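PDB 5UJU: NAD-dependent aldehyde dehydrogenase from Burkholderia multivorans, which probably oxidises aldehydes to carboxylic acids with NAD+ as the electron acceptor, as members of the aldehyde dehydrogenase family do. Local coordinates for residues A[122-136]-A[249-263]. Sequence-based numbering, arbitrary orientation. Where two conformers were deposited one is given.
Sequences VSLEILARLNRASFE and ITVRIARDVLREAGF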
ATOM      1  N   VAL A 122      -8.585 -19.191  11.743  1.00 25.33           N
ATOM      2  CA  VAL A 122      -9.693 -18.602  12.490  1.00 28.01           C
ATOM      3  C   VAL A 122     -10.610 -17.821  11.545  1.00 23.93           C
ATOM      4  O   VAL A 122     -11.844 -17.893  11.644  1.00 23.94           O
ATOM      5  CB  VAL A 122      -9.152 -17.723  13.635  1.00 25.09           C
ATOM      6  CG1 VAL A 122     -10.218 -16.757  14.151  1.00 27.07           C
ATOM      7  CG2 VAL A 122      -8.615 -18.600  14.787  1.00 22.96           C
ATOM      8  N   SER A 123     -10.028 -17.060  10.623  1.00 22.92           N
ATOM      9  CA  SER A 123     -10.851 -16.318   9.663  1.00 26.05           C
ATOM     10  C   SER A 123     -11.734 -17.255   8.843  1.00 26.30           C
ATOM     11  O   SER A 123     -12.927 -16.991   8.651  1.00 24.77           O
ATOM     12  CB  SER A 123      -9.974 -15.461   8.755  1.00 22.50           C
ATOM     13  OG  SER A 123      -9.412 -14.391   9.493  1.00 26.00           O
ATOM     14  N   LEU A 124     -11.167 -18.359   8.353  1.00 22.11           N
ATOM     15  CA  LEU A 124     -11.948 -19.258   7.508  1.00 31.46           C
ATOM     16  C   LEU A 124     -13.040 -19.954   8.300  1.00 30.91           C
ATOM     17  O   LEU A 124     -14.125 -20.217   7.766  1.00 29.21           O
ATOM     18  CB  LEU A 124     -11.039 -20.287   6.838  1.00 28.64           C
ATOM     19  CG  LEU A 124      -9.961 -19.673   5.943  1.00 26.95           C
ATOM     20  CD1 LEU A 124      -8.933 -20.719   5.463  1.00 28.38           C
ATOM     21  CD2 LEU A 124     -10.594 -18.936   4.778  1.00 28.75           C
ATOM     22  N   GLU A 125     -12.773 -20.258   9.568  1.00 27.02           N
ATOM     23  CA  GLU A 125     -13.793 -20.864  10.412  1.00 29.47           C
ATOM     24  C   GLU A 125     -14.918 -19.884  10.703  1.00 27.46           C
ATOM     25  O   GLU A 125     -16.096 -20.267  10.696  1.00 29.13           O
ATOM     26  CB  GLU A 125     -13.160 -21.380  11.706  1.00 25.81           C
ATOM     27  CG  GLU A 125     -14.155 -21.903  12.735  1.00 29.32           C
ATOM     28  CD  GLU A 125     -14.898 -23.166  12.306  1.00 32.53           C
ATOM     29  OE1 GLU A 125     -14.425 -23.887  11.397  1.00 33.62           O
ATOM     30  OE2 GLU A 125     -15.965 -23.438  12.899  1.00 30.50           O
ATOM     31  N   ILE A 126     -14.582 -18.621  10.978  1.00 23.07           N
ATOM     32  CA  ILE A 126     -15.617 -17.609  11.159  1.00 23.10           C
ATOM     33  C   ILE A 126     -16.514 -17.553   9.920  1.00 24.58           C
ATOM     34  O   ILE A 126     -17.745 -17.552  10.027  1.00 27.48           O
ATOM     35  CB  ILE A 126     -14.994 -16.235  11.461  1.00 27.00           C
ATOM     36  CG1 ILE A 126     -14.250 -16.246  12.812  1.00 23.15           C
ATOM     37  CG2 ILE A 126     -16.070 -15.132  11.373  1.00 20.60           C
ATOM     38  CD1 ILE A 126     -13.392 -15.010  13.055  1.00 21.32           C
ATOM     39  N   LEU A 127     -15.904 -17.541   8.725  1.00 28.04           N
ATOM     40  CA  LEU A 127     -16.677 -17.479   7.476  1.00 27.18           C
ATOM     41  C   LEU A 127     -17.604 -18.682   7.322  1.00 29.98           C
ATOM     42  O   LEU A 127     -18.747 -18.540   6.869  1.00 27.63           O
ATOM     43  CB  LEU A 127     -15.735 -17.361   6.274  1.00 25.57           C
ATOM     44  CG  LEU A 127     -15.003 -16.011   6.221  1.00 28.86           C
ATOM     45  CD1 LEU A 127     -14.097 -15.891   5.008  1.00 26.56           C
ATOM     46  CD2 LEU A 127     -16.040 -14.918   6.218  1.00 36.17           C
ATOM     47  N   ALA A 128     -17.130 -19.873   7.698  1.00 24.50           N
ATOM     48  CA  ALA A 128     -17.983 -21.052   7.638  1.00 31.77           C
ATOM     49  C   ALA A 128     -19.208 -20.872   8.520  1.00 32.43           C
ATOM     50  O   ALA A 128     -20.328 -21.198   8.114  1.00 31.03           O
ATOM     51  CB  ALA A 128     -17.190 -22.295   8.065  1.00 34.53           C
ATOM     52  N   ARG A 129     -19.019 -20.325   9.724  1.00 32.22           N
ATOM     53  CA  ARG A 129     -20.143 -20.138  10.633  1.00 31.62           C
ATOM     54  C   ARG A 129     -21.046 -18.999  10.170  1.00 30.45           C
ATOM     55  O   ARG A 129     -22.265 -19.052  10.361  1.00 31.20           O
ATOM     56  CB  ARG A 129     -19.634 -19.886  12.048  1.00 28.78           C
ATOM     57  CG  ARG A 129     -18.747 -21.019  12.576  1.00 37.68           C
ATOM     58  CD  ARG A 129     -18.640 -21.019  14.092  1.00 38.14           C
ATOM     59  NE  ARG A 129     -17.677 -22.018  14.557  1.00 39.63           N
ATOM     60  CZ  ARG A 129     -17.358 -22.214  15.832  1.00 40.46           C
ATOM     61  NH1 ARG A 129     -17.933 -21.488  16.790  1.00 35.44           N
ATOM     62  NH2 ARG A 129     -16.467 -23.139  16.148  1.00 44.33           N
ATOM     63  N   LEU A 130     -20.470 -17.957   9.587  1.00 27.22           N
ATOM     64  CA  LEU A 130     -21.310 -16.901   9.041  1.00 31.81           C
ATOM     65  C   LEU A 130     -22.215 -17.449   7.946  1.00 31.63           C
ATOM     66  O   LEU A 130     -23.409 -17.134   7.909  1.00 32.25           O
ATOM     67  CB  LEU A 130     -20.445 -15.761   8.518  1.00 31.99           C
ATOM     68  CG  LEU A 130     -19.665 -14.942   9.549  1.00 27.62           C
ATOM     69  CD1 LEU A 130     -18.777 -13.950   8.816  1.00 26.53           C
ATOM     70  CD2 LEU A 130     -20.626 -14.215  10.466  1.00 22.95           C
ATOM     71  N   ASN A 131     -21.682 -18.327   7.082  1.00 29.11           N
ATOM     72  CA  ASN A 131     -22.524 -18.939   6.055  1.00 31.46           C
ATOM     73  C   ASN A 131     -23.677 -19.715   6.679  1.00 31.88           C
ATOM     74  O   ASN A 131     -24.817 -19.626   6.208  1.00 28.31           O
ATOM     75  CB  ASN A 131     -21.705 -19.854   5.145  1.00 25.31           C
ATOM     76  CG  ASN A 131     -22.523 -20.381   3.983  1.00 33.89           C
ATOM     77  OD1 ASN A 131     -22.643 -21.584   3.791  1.00 31.46           O
ATOM     78  ND2 ASN A 131     -23.079 -19.471   3.192  1.00 30.41           N
ATOM     79  N   ARG A 132     -23.408 -20.475   7.751  1.00 30.29           N
ATOM     80  CA  ARG A 132     -24.495 -21.197   8.407  1.00 32.02           C
ATOM     81  C   ARG A 132     -25.534 -20.264   9.011  1.00 28.32           C
ATOM     82  O   ARG A 132     -26.684 -20.676   9.180  1.00 30.40           O
ATOM     83  CB  ARG A 132     -23.963 -22.131   9.499  1.00 37.66           C
ATOM     84  CG  ARG A 132     -23.182 -23.319   8.974  1.00 53.19           C
ATOM     85  CD  ARG A 132     -22.961 -24.349  10.081  1.00 68.38           C
ATOM     86  NE  ARG A 132     -21.704 -24.118  10.791  1.00 75.70           N
ATOM     87  CZ  ARG A 132     -20.513 -24.527  10.366  1.00 78.25           C
ATOM     88  NH1 ARG A 132     -20.407 -25.199   9.225  1.00 81.98           N
ATOM     89  NH2 ARG A 132     -19.429 -24.263  11.084  1.00 76.70           N
ATOM     90  N   ALA A 133     -25.159 -19.028   9.342  1.00 31.78           N
ATOM     91  CA  ALA A 133     -26.080 -18.031   9.878  1.00 32.21           C
ATOM     92  C   ALA A 133     -26.673 -17.133   8.792  1.00 31.26           C
ATOM     93  O   ALA A 133     -27.210 -16.063   9.113  1.00 30.15           O
ATOM     94  CB  ALA A 133     -25.372 -17.166  10.929  1.00 27.49           C
ATOM     95  N   SER A 134     -26.609 -17.554   7.523  1.00 29.76           N
ATOM     96  CA  SER A 134     -26.954 -16.656   6.422  1.00 33.02           C
ATOM     97  C   SER A 134     -28.399 -16.195   6.503  1.00 30.39           C
ATOM     98  O   SER A 134     -28.707 -15.049   6.157  1.00 28.98           O
ATOM     99  CB  SER A 134     -26.698 -17.331   5.073  1.00 33.10           C
ATOM    100  OG  SER A 134     -25.314 -17.372   4.781  1.00 27.26           O
ATOM    101  N   PHE A 135     -29.307 -17.076   6.928  1.00 30.45           N
ATOM    102  CA  PHE A 135     -30.709 -16.679   7.009  1.00 31.30           C
ATOM    103  C   PHE A 135     -30.925 -15.655   8.116  1.00 34.52           C
ATOM    104  O   PHE A 135     -31.627 -14.662   7.916  1.00 30.16           O
ATOM    105  CB  PHE A 135     -31.598 -17.900   7.208  1.00 29.21           C
ATOM    106  CG  PHE A 135     -31.887 -18.641   5.934  1.00 35.35           C
ATOM    107  CD1 PHE A 135     -32.816 -18.147   5.028  1.00 35.57           C
ATOM    108  CD2 PHE A 135     -31.241 -19.834   5.646  1.00 36.19           C
ATOM    109  CE1 PHE A 135     -33.085 -18.820   3.849  1.00 36.56           C
ATOM    110  CE2 PHE A 135     -31.511 -20.516   4.479  1.00 40.17           C
ATOM    111  CZ  PHE A 135     -32.431 -20.006   3.576  1.00 40.85           C
ATOM    112  N   GLU A 136     -30.339 -15.888   9.300  1.00 31.24           N
ATOM    113  CA  GLU A 136     -30.431 -14.901  10.374  1.00 26.48           C
ATOM    114  C   GLU A 136     -29.849 -13.560   9.944  1.00 26.69           C
ATOM    115  O   GLU A 136     -30.430 -12.501  10.209  1.00 29.99           O
ATOM    116  CB  GLU A 136     -29.702 -15.413  11.618  1.00 27.63           C
ATOM    117  CG  GLU A 136     -29.560 -14.374  12.708  1.00 34.08           C
ATOM    118  CD  GLU A 136     -28.685 -14.848  13.874  1.00 29.73           C
ATOM    119  OE1 GLU A 136     -28.090 -15.930  13.772  1.00 28.28           O
ATOM    120  OE2 GLU A 136     -28.615 -14.134  14.885  1.00 27.18           O
ATOM    121  N   ILE A 249     -24.204  -9.382  14.834  1.00 28.44           N
ATOM    122  CA  ILE A 249     -24.230 -10.832  14.655  1.00 30.78           C
ATOM    123  C   ILE A 249     -22.863 -11.328  14.204  1.00 27.37           C
ATOM    124  O   ILE A 249     -22.357 -12.339  14.708  1.00 25.95           O
ATOM    125  CB  ILE A 249     -25.326 -11.228  13.645  1.00 30.17           C
ATOM    126  CG1 ILE A 249     -26.717 -10.895  14.173  1.00 24.70           C
ATOM    127  CG2 ILE A 249     -25.229 -12.703  13.277  1.00 23.65           C
ATOM    128  CD1 ILE A 249     -27.787 -10.989  13.087  1.00 26.78           C
ATOM    129  N   THR A 250     -22.245 -10.616  13.247  1.00 26.62           N
ATOM    130  CA  THR A 250     -20.928 -10.996  12.739  1.00 25.09           C
ATOM    131  C   THR A 250     -19.876 -10.986  13.850  1.00 27.51           C
ATOM    132  O   THR A 250     -19.084 -11.930  13.994  1.00 25.97           O
ATOM    133  CB  THR A 250     -20.513 -10.047  11.608  1.00 23.53           C
ATOM    134  OG1 THR A 250     -21.473 -10.098  10.532  1.00 23.85           O
ATOM    135  CG2 THR A 250     -19.165 -10.464  11.066  1.00 18.84           C
ATOM    136  N   VAL A 251     -19.831  -9.908  14.627  1.00 25.78           N
ATOM    137  CA  VAL A 251     -18.871  -9.826  15.721  1.00 24.52           C
ATOM    138  C   VAL A 251     -19.103 -10.949  16.730  1.00 26.29           C
ATOM    139  O   VAL A 251     -18.150 -11.579  17.199  1.00 27.13           O
ATOM    140  CB  VAL A 251     -18.935  -8.442  16.388  1.00 25.30           C
ATOM    141  CG1 VAL A 251     -18.131  -8.468  17.690  1.00 22.12           C
ATOM    142  CG2 VAL A 251     -18.391  -7.367  15.429  1.00 19.91           C
ATOM    143  N   ARG A 252     -20.367 -11.224  17.069  1.00 22.75           N
ATOM    144  CA  ARG A 252     -20.678 -12.308  18.004  0.59 30.37           C
ATOM    145  C   ARG A 252     -20.081 -13.631  17.531  1.00 30.23           C
ATOM    146  O   ARG A 252     -19.454 -14.363  18.308  1.00 28.98           O
ATOM    147  CB  ARG A 252     -22.199 -12.430  18.168  0.59 32.14           C
ATOM    148  CG  ARG A 252     -22.681 -13.542  19.132  0.59 36.55           C
ATOM    149  CD  ARG A 252     -24.157 -13.933  18.854  0.59 38.92           C
ATOM    150  NE  ARG A 252     -24.316 -14.764  17.657  0.59 38.93           N
ATOM    151  CZ  ARG A 252     -25.394 -14.766  16.870  0.59 34.36           C
ATOM    152  NH1 ARG A 252     -26.431 -13.981  17.135  0.59 29.64           N
ATOM    153  NH2 ARG A 252     -25.438 -15.562  15.810  0.59 29.48           N
ATOM    154  N   ILE A 253     -20.275 -13.956  16.254  1.00 30.13           N
ATOM    155  CA  ILE A 253     -19.779 -15.221  15.725  1.00 25.41           C
ATOM    156  C   ILE A 253     -18.254 -15.227  15.685  1.00 27.49           C
ATOM    157  O   ILE A 253     -17.617 -16.234  16.026  1.00 30.51           O
ATOM    158  CB  ILE A 253     -20.406 -15.495  14.345  1.00 26.32           C
ATOM    159  CG1 ILE A 253     -21.912 -15.748  14.500  1.00 28.88           C
ATOM    160  CG2 ILE A 253     -19.749 -16.689  13.693  1.00 26.57           C
ATOM    161  CD1 ILE A 253     -22.681 -15.911  13.157  1.00 28.10           C
ATOM    162  N   ALA A 254     -17.640 -14.097  15.303  1.00 25.30           N
ATOM    163  CA  ALA A 254     -16.182 -13.997  15.331  1.00 22.83           C
ATOM    164  C   ALA A 254     -15.632 -14.264  16.729  1.00 23.85           C
ATOM    165  O   ALA A 254     -14.650 -14.996  16.887  1.00 24.52           O
ATOM    166  CB  ALA A 254     -15.728 -12.612  14.869  1.00 18.90           C
ATOM    167  N   ARG A 255     -16.256 -13.670  17.748  1.00 21.46           N
ATOM    168  CA  ARG A 255     -15.796 -13.823  19.126  1.00 24.72           C
ATOM    169  C   ARG A 255     -15.944 -15.259  19.606  1.00 27.20           C
ATOM    170  O   ARG A 255     -15.102 -15.758  20.361  1.00 26.83           O
ATOM    171  CB  ARG A 255     -16.581 -12.872  20.026  1.00 26.88           C
ATOM    172  CG  ARG A 255     -16.271 -11.399  19.762  1.00 24.90           C
ATOM    173  CD  ARG A 255     -17.166 -10.493  20.581  1.00 25.57           C
ATOM    174  NE  ARG A 255     -16.965 -10.665  22.023  1.00 29.83           N
ATOM    175  CZ  ARG A 255     -16.058  -9.994  22.725  1.00 29.99           C
ATOM    176  NH1 ARG A 255     -15.255  -9.128  22.121  1.00 21.96           N
ATOM    177  NH2 ARG A 255     -15.939 -10.196  24.025  1.00 25.59           N
ATOM    178  N   ASP A 256     -17.015 -15.930  19.187  1.00 31.51           N
ATOM    179  CA  ASP A 256     -17.185 -17.351  19.478  1.00 32.59           C
ATOM    180  C   ASP A 256     -15.990 -18.155  18.997  1.00 29.65           C
ATOM    181  O   ASP A 256     -15.423 -18.966  19.741  1.00 33.75           O
ATOM    182  CB  ASP A 256     -18.450 -17.870  18.794  1.00 33.55           C
ATOM    183  CG  ASP A 256     -19.707 -17.470  19.515  1.00 37.37           C
ATOM    184  OD1 ASP A 256     -19.618 -16.977  20.661  1.00 45.36           O
ATOM    185  OD2 ASP A 256     -20.790 -17.660  18.927  1.00 47.87           O
ATOM    186  N   VAL A 257     -15.612 -17.960  17.735  1.00 27.08           N
ATOM    187  CA  VAL A 257     -14.522 -18.726  17.145  1.00 25.14           C
ATOM    188  C   VAL A 257     -13.213 -18.412  17.854  1.00 29.88           C
ATOM    189  O   VAL A 257     -12.439 -19.316  18.192  1.00 26.01           O
ATOM    190  CB  VAL A 257     -14.423 -18.436  15.636  1.00 30.35           C
ATOM    191  CG1 VAL A 257     -13.196 -19.106  15.059  1.00 25.75           C
ATOM    192  CG2 VAL A 257     -15.704 -18.899  14.921  1.00 26.04           C
ATOM    193  N   LEU A 258     -12.954 -17.124  18.092  1.00 25.78           N
ATOM    194  CA  LEU A 258     -11.720 -16.727  18.764  1.00 31.50           C
ATOM    195  C   LEU A 258     -11.642 -17.324  20.163  1.00 28.49           C
ATOM    196  O   LEU A 258     -10.597 -17.852  20.564  1.00 37.37           O
ATOM    197  CB  LEU A 258     -11.629 -15.197  18.821  1.00 24.95           C
ATOM    198  CG  LEU A 258     -11.315 -14.532  17.477  1.00 24.76           C
ATOM    199  CD1 LEU A 258     -11.912 -13.114  17.412  1.00 26.14           C
ATOM    200  CD2 LEU A 258      -9.816 -14.495  17.262  1.00 26.73           C
ATOM    201  N   ARG A 259     -12.747 -17.276  20.910  1.00 25.59           N
ATOM    202  CA  ARG A 259     -12.764 -17.854  22.251  1.00 29.87           C
ATOM    203  C   ARG A 259     -12.504 -19.356  22.200  1.00 35.23           C
ATOM    204  O   ARG A 259     -11.668 -19.883  22.944  1.00 36.23           O
ATOM    205  CB  ARG A 259     -14.113 -17.569  22.916  1.00 29.26           C
ATOM    206  CG  ARG A 259     -14.141 -17.804  24.425  1.00 46.68           C
ATOM    207  CD  ARG A 259     -15.556 -17.604  24.976  1.00 51.96           C
ATOM    208  NE  ARG A 259     -15.968 -16.199  25.017  1.00 48.09           N
ATOM    209  CZ  ARG A 259     -16.748 -15.626  24.104  1.00 48.95           C
ATOM    210  NH1 ARG A 259     -17.193 -16.332  23.071  1.00 56.48           N
ATOM    211  NH2 ARG A 259     -17.084 -14.346  24.217  1.00 43.22           N
ATOM    212  N   GLU A 260     -13.198 -20.060  21.303  1.00 29.58           N
ATOM    213  CA  GLU A 260     -13.051 -21.507  21.210  1.00 31.52           C
ATOM    214  C   GLU A 260     -11.652 -21.900  20.764  1.00 35.48           C
ATOM    215  O   GLU A 260     -11.186 -23.000  21.094  1.00 33.62           O
ATOM    216  CB  GLU A 260     -14.113 -22.077  20.268  1.00 38.86           C
ATOM    217  CG  GLU A 260     -15.530 -21.942  20.816  1.00 42.32           C
ATOM    218  CD  GLU A 260     -16.606 -22.291  19.795  1.00 45.54           C
ATOM    219  OE1 GLU A 260     -16.351 -23.151  18.929  1.00 46.31           O
ATOM    220  OE2 GLU A 260     -17.707 -21.701  19.864  1.00 45.61           O
ATOM    221  N   ALA A 261     -10.971 -21.016  20.029  1.00 25.43           N
ATOM    222  CA  ALA A 261      -9.596 -21.241  19.601  1.00 38.88           C
ATOM    223  C   ALA A 261      -8.565 -20.856  20.664  1.00 40.20           C
ATOM    224  O   ALA A 261      -7.361 -20.927  20.393  1.00 39.87           O
ATOM    225  CB  ALA A 261      -9.325 -20.461  18.305  1.00 26.47           C
ATOM    226  N   GLY A 262      -8.996 -20.444  21.858  1.00 41.87           N
ATOM    227  CA  GLY A 262      -8.054 -20.077  22.901  1.00 39.67           C
ATOM    228  C   GLY A 262      -7.546 -18.654  22.824  1.00 37.32           C
ATOM    229  O   GLY A 262      -6.519 -18.340  23.431  1.00 34.19           O
ATOM    230  N   PHE A 263      -8.219 -17.780  22.080  1.00 30.59           N
ATOM    231  CA  PHE A 263      -7.836 -16.379  22.015  1.00 25.66           C
ATOM    232  C   PHE A 263      -8.759 -15.506  22.851  1.00 32.13           C
ATOM    233  O   PHE A 263      -9.876 -15.892  23.205  1.00 30.55           O
ATOM    234  CB  PHE A 263      -7.821 -15.896  20.554  1.00 26.33           C
ATOM    235  CG  PHE A 263      -6.818 -16.625  19.729  1.00 30.49           C
ATOM    236  CD1 PHE A 263      -5.467 -16.492  20.014  1.00 32.35           C
ATOM    237  CD2 PHE A 263      -7.213 -17.498  18.736  1.00 26.52           C
ATOM    238  CE1 PHE A 263      -4.530 -17.179  19.290  1.00 33.47           C
ATOM    239  CE2 PHE A 263      -6.277 -18.191  18.008  1.00 27.32           C
ATOM    240  CZ  PHE A 263      -4.936 -18.029  18.284  1.00 31.16           C
TER
HETATM  241  O   HOH W   1     -20.287 -19.687  16.588  1.00 41.98           O
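Val257 is a knob set among Val122, Glu125, Ile126 and Arg129, and Arg129 is the reciprocal knob among Ile253, Asp256, Val257 and Glu260. CB of Val257 lies 3.6 Å from CG1 of Ile126. With its own CG1 anti to its backbone N (chi1 174°), Val257 turns that methyl to CG of Glu125, while its CG2 sits over one face of the Arg129 guanidinium, offset toward the rim. A beta-branched residue suits the place because it fills the hole close to its own backbone. Ile126 lays CD1 3.7 Å from CA of Ala254, whose small side chain lets the backbones come near. Toward the other end, CD1 of Ile253 touches both CD2 of Leu130 and CB of Ala133. Val122 turns CG1 to CD2 of Leu258 and CG2 to Ala261 and, obliquely, the Phe263 ring.

Charged side chains border this apolar seam. Arg129, extended from CG to NE, grips Glu260 end-on: NH2 reaches OE1 at 2.8 Å and NH1 reaches OE2 at 3.1 Å, both from above the carboxylate plane. Arg129 NE binds Glu125 OE2 at 2.8 Å through the anti lone pair, and a water links Arg129 NH1 to Asp256 OD2. These bonds, near the guanidinium plane, should limit its rotation. In one of two conformers, Arg252 NH1 meets Glu136 OE2 at 3.1 Å; His61 also binds that oxygen, and Lys16 and His17 hold Glu125 OE1.

Segments 122-132 and 249-260 run in opposing senses at 133°, their axes 9.2 Å apart at closest approach. Helix 217-230 touches both, through Phe226 on Ile126 and Tyr222 bonded to Thr250 OG1; helix 158-175 packs on Leu124 and Leu127. Helix 245-260 is the beta-alpha-beta crossover between parallel strands 234-238 and 268-270, consistent with the family's Rossmann-like NAD-binding domain.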